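Local coordinates for tyrosine--tRNA ligase (Pyrococcus horikoshii, PDB 2CYC), which binds L-tyrosine and probably joins it to tRNA(Tyr) in two steps, by way of a tyrosyl-adenylate made with ATP, at residues A[1-4]-A[5-9]; A[87-90]-A[91-95]; A[119-122]-A[123-127]; A[209-213]-A[214-218]; A[268-271]-A[272-276]. All blocks are in the same frame, centred on the assembly; numbering follows the deposited sequence.

Interaction 1 (A[1-4]-A[5-9])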
# COMPACT_ATOMS: atom_id res chain seq x y z
N MET A 1 -6.16 -19.85 -36.27
CA MET A 1 -4.93 -20.07 -37.08
C MET A 1 -4.01 -21.05 -36.37
O MET A 1 -4.15 -21.28 -35.17
CB MET A 1 -4.19 -18.74 -37.35
CG MET A 1 -3.73 -17.96 -36.13
SD MET A 1 -2.44 -16.67 -36.46
CE MET A 1 -3.29 -15.53 -37.54
N ASP A 2 -3.08 -21.63 -37.12
CA ASP A 2 -2.14 -22.59 -36.55
C ASP A 2 -1.41 -22.01 -35.32
O ASP A 2 -0.99 -20.85 -35.32
CB ASP A 2 -1.13 -23.01 -37.62
CG ASP A 2 -0.30 -24.21 -37.20
OD1 ASP A 2 0.64 -24.04 -36.39
OD2 ASP A 2 -0.61 -25.33 -37.66
N ILE A 3 -1.28 -22.82 -34.28
CA ILE A 3 -0.61 -22.36 -33.07
C ILE A 3 0.81 -21.84 -33.33
O ILE A 3 1.29 -20.94 -32.63
CB ILE A 3 -0.58 -23.49 -32.01
CG1 ILE A 3 -0.11 -22.94 -30.67
CG2 ILE A 3 0.30 -24.64 -32.50
CD1 ILE A 3 -0.35 -23.89 -29.52
N GLU A 4 1.49 -22.40 -34.33
CA GLU A 4 2.84 -21.97 -34.67
C GLU A 4 2.85 -20.52 -35.16
O GLU A 4 3.72 -19.73 -34.80
CB GLU A 4 3.43 -22.90 -35.74
CG GLU A 4 4.84 -22.55 -36.15
CD GLU A 4 5.46 -23.62 -37.06
OE1 GLU A 4 6.61 -23.42 -37.49
OE2 GLU A 4 4.80 -24.64 -37.34
N GLU A 5 1.87 -20.19 -35.98
CA GLU A 5 1.74 -18.84 -36.51
C GLU A 5 1.34 -17.87 -35.39
O GLU A 5 1.76 -16.71 -35.38
CB GLU A 5 0.70 -18.84 -37.62
CG GLU A 5 0.42 -17.49 -38.22
CD GLU A 5 -0.44 -17.59 -39.48
OE1 GLU A 5 -0.87 -16.53 -39.99
OE2 GLU A 5 -0.67 -18.73 -39.95
N ARG A 6 0.53 -18.34 -34.44
CA ARG A 6 0.10 -17.49 -33.32
C ARG A 6 1.30 -17.16 -32.43
O ARG A 6 1.49 -16.02 -32.02
CB ARG A 6 -0.97 -18.20 -32.48
CG ARG A 6 -2.25 -18.47 -33.25
CD ARG A 6 -3.46 -17.86 -32.55
NE ARG A 6 -3.97 -18.79 -31.57
CZ ARG A 6 -4.93 -18.54 -30.69
NH1 ARG A 6 -5.52 -17.35 -30.61
NH2 ARG A 6 -5.31 -19.51 -29.88
N ILE A 7 2.10 -18.18 -32.14
CA ILE A 7 3.29 -18.00 -31.32
C ILE A 7 4.25 -17.03 -31.99
O ILE A 7 4.77 -16.13 -31.34
CB ILE A 7 4.01 -19.35 -31.10
CG1 ILE A 7 3.18 -20.20 -30.13
CG2 ILE A 7 5.43 -19.12 -30.59
CD1 ILE A 7 3.71 -21.62 -29.89
N ASN A 8 4.46 -17.20 -33.30
CA ASN A 8 5.37 -16.31 -34.02
C ASN A 8 4.91 -14.85 -34.01
O ASN A 8 5.73 -13.94 -33.97
CB ASN A 8 5.54 -16.76 -35.48
CG ASN A 8 6.40 -18.00 -35.61
OD1 ASN A 8 7.18 -18.32 -34.72
ND2 ASN A 8 6.27 -18.68 -36.73
N LEU A 9 3.60 -14.63 -34.05
CA LEU A 9 3.07 -13.26 -34.01
C LEU A 9 3.45 -12.63 -32.66
O LEU A 9 3.81 -11.46 -32.59
CB LEU A 9 1.54 -13.27 -34.16
CG LEU A 9 0.79 -12.84 -35.44
CD1 LEU A 9 1.71 -12.24 -36.48
CD2 LEU A 9 0.05 -14.05 -36.01
O HOH W 1 -2.97 -20.46 -39.65
O HOH W 2 7.96 -21.04 -36.74
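Ile7 N gives its hydrogen to Ile3 O over 2.9 Å, in a nearly straight line, one of three successive i to i+4 bonds that open helix 3-11. Arg6 N to Asp2 O is the first of them and Asn8 N to Glu4 O the third. The start of the helix is a worked example of N-capping: Asp2 occupies the N-cap, and its OD1 accepts from Glu4 N at 2.8 Å on the anti side, only slightly out of the carboxylate plane.

Met1, the first residue of the chain, folds back beside this turn. Its CG stands between the backbone N and the carbonyl carbon (chi1 59°), and a second bend before the methyl (chi3 64°) curls the end round. The Met1 and Glu5 side chains cross at about a right angle, Met1 SD lying 3.5 Å from Glu5 CG, and the sulfur also meets Leu9 CD2 at 3.6 Å. Nearer the backbone, Met1 CG presses on Arg6 CG at 3.3 Å, while Arg6 NH1 bonds to Ala64 O. Ile3 and Ile7 run side by side, Ile3 CG1 being 4.1 Å from Ile7 CD1, and Ile3 also rests on Arg25 and Phe28 of helix 21-30.

Elsewhere this surface contact is stitched by water. One molecule accepts from Asp2 N and donates to Glu5 OE2. Glu4 and Asn8 also point the same way, carboxylate and amide planes 71° apart, and a second water donates to Glu4 OE1 at 2.8 Å while accepting from Asn8 ND2 at 2.9 Å.

Interaction 2 (A[87-90]-A[91-95])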
# COMPACT_ATOMS: atom_id res chain seq x y z
N LEU A 87 -3.60 15.08 -10.49
CA LEU A 87 -4.41 13.98 -10.99
C LEU A 87 -5.45 14.44 -12.02
O LEU A 87 -5.68 13.76 -13.02
CB LEU A 87 -5.11 13.27 -9.83
CG LEU A 87 -5.98 12.05 -10.18
CD1 LEU A 87 -5.14 11.03 -10.95
CD2 LEU A 87 -6.53 11.44 -8.90
N GLU A 88 -6.07 15.59 -11.77
CA GLU A 88 -7.07 16.15 -12.68
C GLU A 88 -6.49 16.37 -14.08
O GLU A 88 -7.11 16.00 -15.08
CB GLU A 88 -7.56 17.50 -12.16
CG GLU A 88 -8.16 17.46 -10.77
CD GLU A 88 -9.65 17.35 -10.81
OE1 GLU A 88 -10.15 16.37 -11.42
OE2 GLU A 88 -10.33 18.24 -10.25
N VAL A 89 -5.32 17.00 -14.13
CA VAL A 89 -4.67 17.27 -15.40
C VAL A 89 -4.23 15.96 -16.05
O VAL A 89 -4.32 15.80 -17.27
CB VAL A 89 -3.46 18.21 -15.22
CG1 VAL A 89 -2.73 18.39 -16.54
CG2 VAL A 89 -3.94 19.57 -14.71
N ILE A 90 -3.75 15.03 -15.22
CA ILE A 90 -3.32 13.73 -15.71
C ILE A 90 -4.48 13.05 -16.43
O ILE A 90 -4.33 12.54 -17.54
CB ILE A 90 -2.84 12.85 -14.52
CG1 ILE A 90 -1.44 13.30 -14.11
CG2 ILE A 90 -2.86 11.36 -14.90
CD1 ILE A 90 -0.98 12.73 -12.76
N GLN A 91 -5.65 13.10 -15.81
CA GLN A 91 -6.84 12.48 -16.38
C GLN A 91 -7.33 13.14 -17.67
O GLN A 91 -7.77 12.46 -18.60
CB GLN A 91 -7.95 12.43 -15.32
CG GLN A 91 -7.65 11.35 -14.27
CD GLN A 91 -8.60 11.36 -13.08
OE1 GLN A 91 -8.84 10.32 -12.46
NE2 GLN A 91 -9.11 12.53 -12.74
N GLU A 92 -7.23 14.46 -17.74
CA GLU A 92 -7.66 15.16 -18.94
C GLU A 92 -6.72 14.81 -20.09
O GLU A 92 -7.16 14.54 -21.22
CB GLU A 92 -7.66 16.67 -18.69
CG GLU A 92 -7.74 17.47 -19.98
CD GLU A 92 -8.05 18.93 -19.76
OE1 GLU A 92 -7.50 19.52 -18.80
OE2 GLU A 92 -8.83 19.50 -20.56
N VAL A 93 -5.42 14.82 -19.79
CA VAL A 93 -4.39 14.50 -20.78
C VAL A 93 -4.54 13.07 -21.28
O VAL A 93 -4.45 12.81 -22.47
CB VAL A 93 -2.97 14.67 -20.18
CG1 VAL A 93 -1.94 14.08 -21.13
CG2 VAL A 93 -2.68 16.16 -19.95
N ALA A 94 -4.78 12.14 -20.35
CA ALA A 94 -4.93 10.74 -20.70
C ALA A 94 -6.06 10.55 -21.72
O ALA A 94 -5.88 9.89 -22.75
CB ALA A 94 -5.21 9.92 -19.43
N LEU A 95 -7.21 11.13 -21.43
CA LEU A 95 -8.38 11.02 -22.30
C LEU A 95 -8.39 11.91 -23.54
O LEU A 95 -8.90 11.50 -24.58
CB LEU A 95 -9.65 11.30 -21.48
CG LEU A 95 -10.39 10.09 -20.90
CD1 LEU A 95 -9.41 9.08 -20.33
CD2 LEU A 95 -11.38 10.56 -19.86
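Gln91 lays its extended chain obliquely across Leu87, with Gln91 CG 3.4 Å from Leu87 O and Gln91 CD 4.0 Å from Leu87 CG. Beneath them Gln91 N donates to Leu87 O at 2.9 Å, the first of four successive i to i+4 bonds in the opening turns of helix 87-108. The packing is close wherever a side chain leans on the carbonyl one turn back: Val93 CG2 sits 3.2 Å from Val89 O, and Ala94 CB 3.3 Å from Ile90 O. A slacker contact belongs to the same packed part, Val89 CG1 being 4.1 Å from Val93 CG2. An alanine in place of Gln91 would strip away the chain that lies against Leu87 and would probably open a gap between Leu87, Asp74 and Ser122.

The solvent side is looser. There the exposed Glu88, its chain bent at chi2 (-96°), makes a long, weak ion pair with Arg205 of the second subunit, and Glu92 directs its carboxylate along the helix to a salt bridge with Lys96.

Several elements surround these turns. Leu87 is packed against Trp75 and Trp78 of helix 74-79 and against Gln132 of the second subunit; Val93 meets Met368 of helix 363-370; and Ala94 and Leu95 lie against Leu120 of strand 117-120, in the class I synthetase domain.

Interaction 3 (A[119-122]-A[123-127])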
# COMPACT_ATOMS: atom_id res chain seq x y z
N VAL A 119 -8.82 1.66 -21.14
CA VAL A 119 -9.27 1.71 -19.75
C VAL A 119 -8.48 2.73 -18.92
O VAL A 119 -7.26 2.69 -18.87
CB VAL A 119 -9.11 0.31 -19.09
CG1 VAL A 119 -9.31 0.39 -17.59
CG2 VAL A 119 -10.12 -0.67 -19.71
N LEU A 120 -9.20 3.66 -18.28
CA LEU A 120 -8.57 4.64 -17.41
C LEU A 120 -8.39 3.87 -16.09
O LEU A 120 -9.36 3.34 -15.56
CB LEU A 120 -9.50 5.84 -17.20
CG LEU A 120 -8.92 7.04 -16.45
CD1 LEU A 120 -7.66 7.53 -17.16
CD2 LEU A 120 -9.96 8.15 -16.36
N ALA A 121 -7.16 3.79 -15.57
CA ALA A 121 -6.91 3.02 -14.34
C ALA A 121 -7.92 3.26 -13.22
O ALA A 121 -8.38 2.31 -12.59
CB ALA A 121 -5.49 3.29 -13.81
N SER A 122 -8.26 4.51 -12.98
CA SER A 122 -9.21 4.82 -11.91
C SER A 122 -10.53 4.05 -12.03
O SER A 122 -11.24 3.90 -11.03
CB SER A 122 -9.45 6.34 -11.83
OG SER A 122 -9.77 6.87 -13.10
N GLU A 123 -10.85 3.56 -13.22
CA GLU A 123 -12.07 2.79 -13.42
C GLU A 123 -12.02 1.57 -12.50
O GLU A 123 -13.05 1.14 -11.96
CB GLU A 123 -12.22 2.32 -14.88
CG GLU A 123 -12.29 3.44 -15.93
CD GLU A 123 -12.37 2.90 -17.37
OE1 GLU A 123 -12.07 3.66 -18.32
OE2 GLU A 123 -12.75 1.72 -17.54
N ILE A 124 -10.83 0.98 -12.33
CA ILE A 124 -10.74 -0.18 -11.44
C ILE A 124 -10.22 0.22 -10.06
O ILE A 124 -10.59 -0.40 -9.07
CB ILE A 124 -9.84 -1.32 -12.02
CG1 ILE A 124 -8.38 -0.88 -12.09
CG2 ILE A 124 -10.34 -1.73 -13.41
CD1 ILE A 124 -7.42 -2.00 -12.54
N LEU A 125 -9.37 1.24 -9.98
CA LEU A 125 -8.82 1.65 -8.68
C LEU A 125 -9.89 2.20 -7.72
O LEU A 125 -9.71 2.20 -6.51
CB LEU A 125 -7.70 2.68 -8.86
CG LEU A 125 -6.63 2.31 -9.90
CD1 LEU A 125 -5.60 3.45 -10.02
CD2 LEU A 125 -5.95 1.01 -9.51
N GLU A 126 -11.00 2.66 -8.29
CA GLU A 126 -12.11 3.18 -7.49
C GLU A 126 -12.92 2.03 -6.88
O GLU A 126 -13.98 2.24 -6.30
CB GLU A 126 -13.01 4.08 -8.35
CG GLU A 126 -12.46 5.51 -8.46
CD GLU A 126 -13.06 6.31 -9.61
OE1 GLU A 126 -14.17 5.96 -10.08
OE2 GLU A 126 -12.41 7.30 -10.02
N LYS A 127 -12.41 0.81 -7.01
CA LYS A 127 -13.10 -0.34 -6.45
C LYS A 127 -12.31 -0.96 -5.30
O LYS A 127 -11.15 -1.32 -5.46
CB LYS A 127 -13.33 -1.38 -7.55
CG LYS A 127 -14.29 -0.90 -8.62
CD LYS A 127 -14.50 -1.95 -9.69
CE LYS A 127 -15.80 -1.68 -10.44
NZ LYS A 127 -15.89 -0.27 -10.91
O HOH W 3 -12.07 7.80 -13.33
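Glu123 turns back on the strand that precedes it, and its carboxylate takes the hydrogen of Leu120 N on OE1 at 2.9 Å. Its CG stands beside its own backbone N (chi1 -61°), and the chain is extended from there, which brings the acid level with Leu120. The N-H points almost straight at the oxygen but comes from above the carboxylate, 72° out of its plane. Glu123 N returns the bond to Leu120 O at 2.8 Å, so the two residues grip each other twice. The second oxygen, Glu123 OE2, lies 3.7 Å from Val119 CG1, the two side chains crossing obliquely.

This is the passage from parallel strand 117-120 of the class I synthetase's nucleotide-binding fold into the short helix 122-125. Ala121 O serves both Ile124 N, at 2.8 Å, and Leu125 N, at 3.0 Å. Ile124 carries CG1 between backbone N and carbonyl carbon (chi1 67°), a rotamer seldom adopted by isoleucine in helices; it places CG1 3.2 Å from Ala121 O. The Ile124 side chain also touches Asp175, which binds the substrate tyrosine. Leu125 instead has its CG beside the backbone N, and its CD1 packs 3.8 Å from Ala121 CB.

Ser122 holds OG between its own backbone N and carbonyl carbon, where it bonds to Asp74 OD2. The extended Glu126 chain runs back beside Ser122: its N donates to Ser122 O, and its OE2 comes within 3.6 Å of Ser122 CB. Lys127 NZ curls back to a weak bond with Glu123 O.

Interaction 4 (A[209-213]-A[214-218]); sequences IVHEG and EKLKP
Leu216 N donates to Ile209 O at 2.7 Å, nearly in line with the carbonyl, and His211 and Glu214 exchange two further bonds, His211 N to Glu214 O at 2.8 Å and Glu214 N to His211 O at 2.9 Å. Together they make a beta hairpin closed by a type I' turn. Glu212 and Gly213 both take positive phi at its corners.

Against this backbone the side chains of Ile209, His211 and Leu216 share one face. Leu216 CG stands beside its backbone N (chi1 -54°), which carries CD1 to within 3.7 Å of His211 CB and 4.0 Å of Ile209 CG2, the Ile209 and Leu216 chains crossing at about a right angle. An alanine at Leu216 would be likely to leave His211 CB and Ile209 CG2 without their shared apolar partner.

Further out, Glu212 CG lies over one face of the His211 ring, 3.3 Å above its plane and toward the rim, while His211 NE2 bonds to Ile30 O. A water links Ile209 N with Leu216 O.

Strand 214-223 carries the hairpin on the main sheet: Leu216 packs on Leu27 and Ile30 of helix 21-30, and Ile209 and Pro218 on Phe177 of helix 164-178.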
# COMPACT_ATOMS: atom_id res chain seq x y z
N ILE A 209 -6.08 -16.23 -11.89
CA ILE A 209 -6.62 -16.44 -13.22
C ILE A 209 -6.96 -17.93 -13.25
O ILE A 209 -6.07 -18.78 -13.27
CB ILE A 209 -5.57 -16.09 -14.30
CG1 ILE A 209 -5.19 -14.61 -14.17
CG2 ILE A 209 -6.13 -16.41 -15.69
CD1 ILE A 209 -4.14 -14.14 -15.14
N VAL A 210 -8.25 -18.24 -13.23
CA VAL A 210 -8.70 -19.63 -13.21
C VAL A 210 -9.25 -20.10 -14.54
O VAL A 210 -10.12 -19.45 -15.14
CB VAL A 210 -9.79 -19.86 -12.12
CG1 VAL A 210 -10.17 -21.34 -12.07
CG2 VAL A 210 -9.28 -19.40 -10.77
N HIS A 211 -8.73 -21.22 -15.01
CA HIS A 211 -9.21 -21.78 -16.25
C HIS A 211 -9.32 -23.28 -16.07
O HIS A 211 -8.34 -23.95 -15.73
CB HIS A 211 -8.26 -21.47 -17.41
CG HIS A 211 -8.75 -21.97 -18.74
ND1 HIS A 211 -9.87 -21.45 -19.36
CD2 HIS A 211 -8.31 -22.97 -19.54
CE1 HIS A 211 -10.09 -22.11 -20.48
NE2 HIS A 211 -9.16 -23.04 -20.61
N GLU A 212 -10.52 -23.79 -16.27
CA GLU A 212 -10.78 -25.22 -16.14
C GLU A 212 -10.18 -25.80 -14.86
O GLU A 212 -9.47 -26.80 -14.89
CB GLU A 212 -10.24 -25.95 -17.37
CG GLU A 212 -10.72 -25.31 -18.66
CD GLU A 212 -10.32 -26.08 -19.90
OE1 GLU A 212 -9.21 -26.65 -19.93
OE2 GLU A 212 -11.12 -26.08 -20.87
N GLY A 213 -10.49 -25.15 -13.74
CA GLY A 213 -10.02 -25.60 -12.45
C GLY A 213 -8.56 -25.32 -12.12
O GLY A 213 -8.10 -25.68 -11.04
N GLU A 214 -7.83 -24.68 -13.02
CA GLU A 214 -6.43 -24.40 -12.74
C GLU A 214 -6.06 -22.92 -12.65
O GLU A 214 -6.57 -22.09 -13.41
CB GLU A 214 -5.55 -25.07 -13.81
CG GLU A 214 -5.69 -26.59 -13.87
CD GLU A 214 -5.20 -27.29 -12.61
OE1 GLU A 214 -5.35 -28.52 -12.52
OE2 GLU A 214 -4.65 -26.61 -11.71
N LYS A 215 -5.18 -22.60 -11.71
CA LYS A 215 -4.71 -21.23 -11.55
C LYS A 215 -3.58 -21.06 -12.55
O LYS A 215 -2.60 -21.80 -12.53
CB LYS A 215 -4.21 -20.98 -10.13
CG LYS A 215 -5.33 -20.80 -9.11
CD LYS A 215 -4.78 -20.45 -7.73
CE LYS A 215 -5.91 -20.28 -6.72
NZ LYS A 215 -5.39 -19.84 -5.39
N LEU A 216 -3.73 -20.08 -13.43
CA LEU A 216 -2.74 -19.83 -14.46
C LEU A 216 -1.75 -18.72 -14.11
O LEU A 216 -2.00 -17.91 -13.22
CB LEU A 216 -3.43 -19.44 -15.76
CG LEU A 216 -4.50 -20.36 -16.33
CD1 LEU A 216 -5.05 -19.72 -17.61
CD2 LEU A 216 -3.92 -21.75 -16.61
N LYS A 217 -0.64 -18.72 -14.83
CA LYS A 217 0.38 -17.70 -14.68
C LYS A 217 0.29 -16.88 -15.95
O LYS A 217 0.23 -17.43 -17.05
CB LYS A 217 1.78 -18.33 -14.59
CG LYS A 217 2.02 -19.09 -13.29
CD LYS A 217 3.41 -19.70 -13.23
CE LYS A 217 3.57 -20.50 -11.94
NZ LYS A 217 4.94 -21.07 -11.77
N PRO A 218 0.24 -15.55 -15.83
CA PRO A 218 0.15 -14.78 -17.06
C PRO A 218 1.48 -14.88 -17.81
O PRO A 218 2.52 -15.15 -17.20
CB PRO A 218 -0.10 -13.36 -16.56
CG PRO A 218 0.64 -13.34 -15.24
CD PRO A 218 0.23 -14.68 -14.64
O HOH W 4 -3.53 -17.00 -11.08

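Interaction 5 (A[268-271]-A[272-276]); sequences EEIR and QKLRK
Arg275 N donates to Arg271 O at 2.9 Å, one of four consecutive i to i+4 backbone bonds in helix 267-276; the straightest, Leu274 N to Ile270 O, spans 3.0 Å at 173°.

Among the charged groups, Arg275 folds back over the helix. A bend at chi3 (-58°) swings its guanidinium round so that one face lies above Arg271 O, which is 4.0 Å from the plane and under its centre. At the edge of the same group, Glu268 OE1 is 4.1 Å from Arg275 NH1, beyond a salt bridge, with the carboxylate and guanidinium planes 35° apart; the attraction is probably mild. Gln272 and Lys276 are joined by a weak bond from Lys276 NZ to Gln272 OE1. Two other cations find partners beyond these turns: Arg271 NE forms a salt bridge with Glu345, and NZ of the buried Lys273 one with Asp265 besides bonding to Ala260 O and Pro257 O.

Apolar contact within the helix is slight, Ile270 CG2 being 4.3 Å from Leu274 CD2. Both residues face another element instead: Ile270 packs on Ile348, and Leu274 on Val343 and Ala344, so that this side of the helix lies along helix 336-350.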
# COMPACT_ATOMS: atom_id res chain seq x y z
N GLU A 268 10.06 18.82 -40.74
CA GLU A 268 11.30 19.53 -40.47
C GLU A 268 11.94 19.15 -39.14
O GLU A 268 13.16 19.02 -39.05
CB GLU A 268 11.08 21.04 -40.53
CG GLU A 268 12.31 21.85 -40.08
CD GLU A 268 13.58 21.48 -40.84
OE1 GLU A 268 14.66 21.99 -40.47
OE2 GLU A 268 13.52 20.68 -41.81
N GLU A 269 11.13 18.98 -38.10
CA GLU A 269 11.67 18.60 -36.80
C GLU A 269 12.31 17.22 -36.93
O GLU A 269 13.38 16.96 -36.39
CB GLU A 269 10.57 18.56 -35.74
CG GLU A 269 9.97 19.91 -35.43
CD GLU A 269 8.80 19.82 -34.48
OE1 GLU A 269 7.80 19.15 -34.83
OE2 GLU A 269 8.87 20.41 -33.38
N ILE A 270 11.66 16.33 -37.68
CA ILE A 270 12.21 15.00 -37.86
C ILE A 270 13.55 15.04 -38.60
O ILE A 270 14.51 14.39 -38.18
CB ILE A 270 11.23 14.07 -38.60
CG1 ILE A 270 10.02 13.78 -37.71
CG2 ILE A 270 11.93 12.75 -38.98
CD1 ILE A 270 8.92 12.94 -38.37
N ARG A 271 13.63 15.80 -39.69
CA ARG A 271 14.88 15.88 -40.43
C ARG A 271 15.98 16.42 -39.53
O ARG A 271 17.09 15.89 -39.49
CB ARG A 271 14.74 16.80 -41.66
CG ARG A 271 13.78 16.25 -42.70
CD ARG A 271 13.59 17.19 -43.89
NE ARG A 271 12.64 16.60 -44.81
CZ ARG A 271 11.50 17.18 -45.19
NH1 ARG A 271 11.18 18.38 -44.73
NH2 ARG A 271 10.66 16.53 -45.99
N GLN A 272 15.64 17.46 -38.78
CA GLN A 272 16.60 18.09 -37.87
C GLN A 272 17.11 17.11 -36.82
O GLN A 272 18.32 17.01 -36.60
CB GLN A 272 15.95 19.29 -37.18
CG GLN A 272 16.92 20.09 -36.33
CD GLN A 272 16.26 20.67 -35.09
OE1 GLN A 272 15.86 19.94 -34.18
NE2 GLN A 272 16.14 22.00 -35.05
N LYS A 273 16.20 16.38 -36.17
CA LYS A 273 16.61 15.43 -35.14
C LYS A 273 17.46 14.28 -35.69
O LYS A 273 18.47 13.91 -35.08
CB LYS A 273 15.38 14.89 -34.41
CG LYS A 273 14.71 15.93 -33.52
CD LYS A 273 13.46 15.39 -32.85
CE LYS A 273 12.79 16.47 -32.00
NZ LYS A 273 11.55 15.99 -31.32
N LEU A 274 17.06 13.70 -36.83
CA LEU A 274 17.86 12.62 -37.40
C LEU A 274 19.22 13.15 -37.82
O LEU A 274 20.24 12.47 -37.69
CB LEU A 274 17.14 12.00 -38.61
CG LEU A 274 16.38 10.71 -38.30
CD1 LEU A 274 17.36 9.60 -37.91
CD2 LEU A 274 15.39 10.98 -37.17
N ARG A 275 19.22 14.39 -38.32
CA ARG A 275 20.43 15.06 -38.76
C ARG A 275 21.49 15.11 -37.65
O ARG A 275 22.66 14.83 -37.90
CB ARG A 275 20.09 16.48 -39.21
CG ARG A 275 21.25 17.28 -39.77
CD ARG A 275 20.79 18.70 -40.08
NE ARG A 275 19.67 18.72 -41.01
CZ ARG A 275 18.56 19.46 -40.85
NH1 ARG A 275 17.59 19.42 -41.76
NH2 ARG A 275 18.43 20.22 -39.77
N LYS A 276 21.07 15.44 -36.43
CA LYS A 276 22.04 15.49 -35.34
C LYS A 276 22.18 14.21 -34.54
O LYS A 276 22.95 14.16 -33.58
CB LYS A 276 21.74 16.66 -34.38
CG LYS A 276 20.49 17.44 -34.67
CD LYS A 276 20.69 18.90 -34.31
CE LYS A 276 19.37 19.62 -34.07
NZ LYS A 276 18.61 19.06 -32.91

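Along the chain the five contacts come strictly in series, none nested in another. Interactions 2 and 3 touch, their centres about 13 Å apart, helix 87-108 leading on to strand 117-120. Interaction 3 borders the tyrosine site, while interaction 2 stands one layer back, the side chain of Ile90 about 10 Å from that of Tyr168. Interactions 3 and 4, centres about 23 Å apart, reach the same mixed sheet. Interaction 1 lies on the surface, about 22 Å between centres from interaction 4; helix 21-30 is touched by both. Interaction 5 is most remote, about 49 Å between centres from interaction 4. Helix, strand-to-helix and hairpin contacts thus lie at different places in one synthetase chain, two of them adjoining.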